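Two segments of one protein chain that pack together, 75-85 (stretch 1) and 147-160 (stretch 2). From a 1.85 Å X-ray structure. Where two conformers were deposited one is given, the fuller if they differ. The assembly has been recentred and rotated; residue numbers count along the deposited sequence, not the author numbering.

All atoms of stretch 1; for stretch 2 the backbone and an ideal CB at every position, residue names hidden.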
# COMPACT_ATOMS: atom_id res chain seq x y z
N TYR A 75 -15.75 -12.02 0.64
CA TYR A 75 -16.18 -10.80 -0.03
C TYR A 75 -17.70 -10.82 -0.28
O TYR A 75 -18.25 -11.85 -0.69
CB TYR A 75 -15.44 -10.59 -1.36
CG TYR A 75 -15.84 -9.29 -2.04
CD1 TYR A 75 -15.41 -8.07 -1.54
CD2 TYR A 75 -16.66 -9.28 -3.16
CE1 TYR A 75 -15.78 -6.86 -2.15
CE2 TYR A 75 -17.04 -8.09 -3.78
CZ TYR A 75 -16.60 -6.89 -3.27
OH TYR A 75 -16.98 -5.70 -3.87
N GLY A 76 -18.37 -9.72 0.03
CA GLY A 76 -19.82 -9.65 -0.12
C GLY A 76 -20.62 -9.95 1.14
O GLY A 76 -21.76 -9.49 1.27
N ALA A 77 -20.03 -10.72 2.06
CA ALA A 77 -20.74 -11.19 3.26
C ALA A 77 -20.86 -10.10 4.31
O ALA A 77 -21.78 -10.07 5.11
CB ALA A 77 -20.03 -12.40 3.84
N GLU A 78 -19.90 -9.19 4.28
CA GLU A 78 -19.82 -8.06 5.18
C GLU A 78 -18.82 -7.12 4.51
O GLU A 78 -17.99 -7.58 3.74
CB GLU A 78 -19.35 -8.47 6.57
CG GLU A 78 -20.37 -9.36 7.29
CD GLU A 78 -19.89 -9.84 8.64
OE1 GLU A 78 -18.69 -9.65 8.96
OE2 GLU A 78 -20.73 -10.40 9.39
N PRO A 79 -18.92 -5.81 4.78
CA PRO A 79 -17.94 -4.90 4.16
C PRO A 79 -16.50 -5.32 4.49
O PRO A 79 -16.19 -5.55 5.65
CB PRO A 79 -18.29 -3.54 4.76
CG PRO A 79 -19.78 -3.65 5.08
CD PRO A 79 -19.96 -5.08 5.52
N ALA A 80 -15.65 -5.42 3.48
CA ALA A 80 -14.29 -5.92 3.70
C ALA A 80 -13.31 -4.78 3.86
O ALA A 80 -13.48 -3.73 3.24
CB ALA A 80 -13.86 -6.81 2.54
N PRO A 81 -12.27 -4.97 4.68
CA PRO A 81 -11.19 -3.96 4.67
C PRO A 81 -10.59 -3.88 3.28
O PRO A 81 -10.65 -4.84 2.53
CB PRO A 81 -10.18 -4.50 5.69
CG PRO A 81 -10.50 -5.96 5.83
CD PRO A 81 -11.98 -6.09 5.59
N LEU A 82 -10.03 -2.72 2.94
CA LEU A 82 -9.48 -2.49 1.62
C LEU A 82 -7.99 -2.18 1.73
O LEU A 82 -7.58 -1.38 2.58
CB LEU A 82 -10.20 -1.34 0.91
CG LEU A 82 -9.54 -0.77 -0.35
CD1 LEU A 82 -9.56 -1.82 -1.45
CD2 LEU A 82 -10.30 0.48 -0.80
N MSE A 83 -7.20 -2.82 0.87
CA MSE A 83 -5.80 -2.49 0.75
C MSE A 83 -5.51 -2.09 -0.68
O MSE A 83 -5.78 -2.86 -1.61
CB MSE A 83 -4.92 -3.69 1.15
CG MSE A 83 -3.42 -3.42 1.00
SE MSE A 83 -2.36 -5.06 1.24
CE MSE A 83 -2.89 -5.51 3.07
N VAL A 84 -4.94 -0.90 -0.87
CA VAL A 84 -4.53 -0.50 -2.22
C VAL A 84 -3.00 -0.44 -2.21
O VAL A 84 -2.40 0.26 -1.39
CB VAL A 84 -5.13 0.84 -2.65
CG1 VAL A 84 -4.63 1.25 -4.06
CG2 VAL A 84 -6.68 0.74 -2.65
N PHE A 85 -2.40 -1.22 -3.10
CA PHE A 85 -0.93 -1.36 -3.15
C PHE A 85 -0.38 -0.71 -4.42
O PHE A 85 -0.88 -0.99 -5.53
CB PHE A 85 -0.53 -2.84 -3.12
CG PHE A 85 0.87 -3.09 -3.66
CD1 PHE A 85 1.98 -2.76 -2.89
CD2 PHE A 85 1.06 -3.60 -4.94
CE1 PHE A 85 3.31 -2.97 -3.38
CE2 PHE A 85 2.35 -3.80 -5.45
CZ PHE A 85 3.48 -3.49 -4.67
N UNK A 147 -12.29 5.77 -6.62
CA UNK A 147 -12.84 4.70 -7.44
C UNK A 147 -13.05 3.42 -6.64
O UNK A 147 -14.11 2.79 -6.73
CB UNK A 147 -11.92 4.42 -8.63
N UNK A 148 -12.04 3.04 -5.86
CA UNK A 148 -12.08 1.77 -5.14
C UNK A 148 -13.25 1.71 -4.16
O UNK A 148 -13.99 0.73 -4.09
CB UNK A 148 -10.76 1.55 -4.39
N UNK A 149 -13.40 2.79 -3.40
CA UNK A 149 -14.43 2.87 -2.38
C UNK A 149 -15.82 2.94 -3.03
O UNK A 149 -16.78 2.41 -2.49
CB UNK A 149 -14.19 4.08 -1.48
N UNK A 150 -15.92 3.58 -4.19
CA UNK A 150 -17.21 3.68 -4.86
C UNK A 150 -17.61 2.35 -5.49
O UNK A 150 -18.80 2.07 -5.66
CB UNK A 150 -17.17 4.78 -5.93
N UNK A 151 -16.62 1.53 -5.82
CA UNK A 151 -16.85 0.33 -6.64
C UNK A 151 -17.00 -0.99 -5.87
O UNK A 151 -17.77 -1.87 -6.27
CB UNK A 151 -15.69 0.18 -7.63
N UNK A 152 -16.28 -1.12 -4.76
CA UNK A 152 -16.19 -2.40 -4.04
C UNK A 152 -16.95 -2.34 -2.72
O UNK A 152 -17.18 -1.26 -2.18
CB UNK A 152 -14.73 -2.77 -3.78
N UNK A 153 -17.37 -3.51 -2.22
CA UNK A 153 -18.08 -3.58 -0.95
C UNK A 153 -17.07 -3.57 0.19
O UNK A 153 -16.72 -4.61 0.74
CB UNK A 153 -18.96 -4.83 -0.88
N UNK A 154 -16.60 -2.37 0.53
CA UNK A 154 -15.52 -2.26 1.48
C UNK A 154 -15.94 -1.51 2.72
O UNK A 154 -16.87 -0.70 2.70
CB UNK A 154 -14.31 -1.57 0.83
N UNK A 155 -15.26 -1.82 3.82
CA UNK A 155 -15.45 -1.12 5.08
C UNK A 155 -14.65 0.17 5.06
O UNK A 155 -13.41 0.16 5.15
CB UNK A 155 -15.04 -2.00 6.26
N UNK A 156 -15.35 1.30 4.95
CA UNK A 156 -14.66 2.56 4.76
C UNK A 156 -13.90 3.02 6.00
O UNK A 156 -13.10 3.95 5.92
CB UNK A 156 -15.67 3.64 4.34
N UNK A 157 -14.14 2.37 7.14
CA UNK A 157 -13.34 2.66 8.33
C UNK A 157 -12.01 1.91 8.31
O UNK A 157 -11.18 2.11 9.20
CB UNK A 157 -14.12 2.30 9.59
N UNK A 158 -11.80 1.06 7.31
CA UNK A 158 -10.57 0.27 7.24
C UNK A 158 -10.00 0.26 5.83
O UNK A 158 -9.94 -0.79 5.19
CB UNK A 158 -10.83 -1.16 7.71
N UNK A 159 -9.61 1.44 5.37
CA UNK A 159 -8.93 1.59 4.09
C UNK A 159 -7.43 1.76 4.33
O UNK A 159 -7.01 2.69 5.02
CB UNK A 159 -9.49 2.78 3.31
N UNK A 160 -6.63 0.85 3.77
CA UNK A 160 -5.17 0.82 3.97
C UNK A 160 -4.40 1.11 2.69
O UNK A 160 -4.73 0.59 1.62
CB UNK A 160 -4.74 -0.54 4.52

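Positions 147, 150 and 151 lie in a helix, and their ideal CBs find no atom of stretch 1 within 5.5 Å; this contact constrains none of them. They are F147, D150 and T151.

At 148 the CB points toward stretch 1, 3.8 Å from L82 CD2 and 4.5 Å from V84 CG2. An apolar side chain is indicated, and a small one already makes contact. The residue is A148, whose CB touches L82 CD2.

Position 149 points sideways, its CB 5.3 Å from L82 CD2, so a medium aliphatic residue could reach the leucine. V149 does, CG2 to L82 CD2 at 4.3 Å.

Position 152 leaves helical phi/psi (-109/156), and its CB lies 3.7 Å from Y75 OH. Aromatic, aliphatic or polar side chains are all plausible. Y152 (chi1 m) presents its ring edge to that hydroxyl, Y152 CD2 to Y75 OH being 3.5 Å.

At 153 the backbone does the bonding: its N donates to Y75 OH (2.8 Å, 171°), and its O accepts from A80 N (3.1 Å). The CB points toward stretch 1, 3.7 Å from Y75 OH and 5.0 Å from G76 CA, so a long polar chain could run beside G76. E153 does, OE1 reaching G76 CA at 3.3 Å.

Position 154 pairs with A80 in a parallel bridge, its CB 3.3 Å from A80 O and 4.1 Å from L82 CB on the same sheet face. An apolar residue, beta-branched or otherwise, would fit. V154 packs CG1 on L82 CB at 3.9 Å.

At 155, N donates to A80 O (2.7 Å), while the CB points sideways, 3.8 Å from P79 O. The phi/psi of 156 and 157 (-71/-11 and -82/-5) make 155 to 158 a type I turn, whose first position favours Asp, Asn or Ser. D155 accepts from the backbone N of 157 through OD1.

Positions 156 and 157 turn the corner beyond reach; polar residues would suit. E156 makes no contact, and S157 OG donates to D155 OD1 (2.7 Å).

At 158 the CB points toward stretch 1, close to P81, and the backbone O accepts from L82 N (3.0 Å). A long chain could cover the proline. R158 lays a guanidinium face over P81 CD, 3.7 Å from NH2, with NE salt-bridged to D155 OD2 (2.8 Å).

Position 159 bridges L82 on the same face, favouring an aliphatic; I159 CG2 meets L82 CD2 at 4.1 Å.

Position 160 bridges M83 on the other face: N donates to L82 O (2.7 Å), and O accepts from V84 N (2.9 Å). A large apolar or aromatic residue could reach P81; Y160 does, CE2 to P81 CB at 4.0 Å.

Stretch 2, residues 147-160: FAVDTYEVDESRIY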
# COMPACT_ATOMS: atom_id res chain seq x y z
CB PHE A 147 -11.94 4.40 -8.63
CG PHE A 147 -12.17 3.04 -9.23
CD1 PHE A 147 -13.16 2.85 -10.18
CD2 PHE A 147 -11.40 1.95 -8.84
CE1 PHE A 147 -13.38 1.60 -10.73
CE2 PHE A 147 -11.61 0.70 -9.38
CZ PHE A 147 -12.61 0.53 -10.33
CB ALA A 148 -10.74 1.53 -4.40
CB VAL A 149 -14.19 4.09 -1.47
CG1 VAL A 149 -15.36 4.32 -0.55
CG2 VAL A 149 -12.93 3.87 -0.65
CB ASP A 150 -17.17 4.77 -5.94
CG ASP A 150 -18.53 5.01 -6.58
OD1 ASP A 150 -19.55 4.96 -5.86
OD2 ASP A 150 -18.58 5.23 -7.81
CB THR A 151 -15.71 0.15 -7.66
OG1 THR A 151 -15.62 1.32 -8.48
CG2 THR A 151 -15.93 -1.08 -8.54
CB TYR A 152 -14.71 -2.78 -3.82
CG TYR A 152 -14.07 -3.16 -5.13
CD1 TYR A 152 -13.38 -2.22 -5.89
CD2 TYR A 152 -14.20 -4.44 -5.63
CE1 TYR A 152 -12.82 -2.57 -7.11
CE2 TYR A 152 -13.65 -4.80 -6.85
CZ TYR A 152 -12.97 -3.86 -7.59
OH TYR A 152 -12.44 -4.23 -8.81
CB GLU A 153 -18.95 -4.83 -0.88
CG GLU A 153 -20.02 -4.85 -1.95
CD GLU A 153 -20.95 -6.04 -1.81
OE1 GLU A 153 -21.02 -6.61 -0.69
OE2 GLU A 153 -21.61 -6.40 -2.81
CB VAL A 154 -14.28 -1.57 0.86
CG1 VAL A 154 -13.71 -2.43 -0.25
CG2 VAL A 154 -14.64 -0.20 0.34
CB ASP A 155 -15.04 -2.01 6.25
CG ASP A 155 -15.15 -1.31 7.60
OD1 ASP A 155 -15.60 -0.14 7.65
OD2 ASP A 155 -14.80 -1.94 8.61
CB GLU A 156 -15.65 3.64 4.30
CG GLU A 156 -16.15 3.36 2.90
CD GLU A 156 -17.14 4.40 2.41
OE1 GLU A 156 -17.14 5.53 2.96
OE2 GLU A 156 -17.91 4.08 1.48
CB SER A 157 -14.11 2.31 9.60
OG SER A 157 -14.21 0.90 9.74
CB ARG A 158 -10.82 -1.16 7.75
CG ARG A 158 -10.99 -1.21 9.26
CD ARG A 158 -11.17 -2.62 9.78
NE ARG A 158 -12.39 -3.24 9.27
CZ ARG A 158 -12.55 -4.55 9.12
NH1 ARG A 158 -11.57 -5.39 9.45
NH2 ARG A 158 -13.70 -5.03 8.65
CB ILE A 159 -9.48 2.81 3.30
CG1 ILE A 159 -10.99 2.67 3.05
CG2 ILE A 159 -8.72 2.98 1.98
CD1 ILE A 159 -11.66 3.99 2.71
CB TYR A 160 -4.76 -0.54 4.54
CG TYR A 160 -5.57 -0.90 5.76
CD1 TYR A 160 -5.58 -0.05 6.87
CD2 TYR A 160 -6.32 -2.07 5.82
CE1 TYR A 160 -6.33 -0.35 7.99
CE2 TYR A 160 -7.06 -2.39 6.95
CZ TYR A 160 -7.05 -1.53 8.04
OH TYR A 160 -7.78 -1.85 9.17
O HOH W 1 -17.29 -7.36 1.24
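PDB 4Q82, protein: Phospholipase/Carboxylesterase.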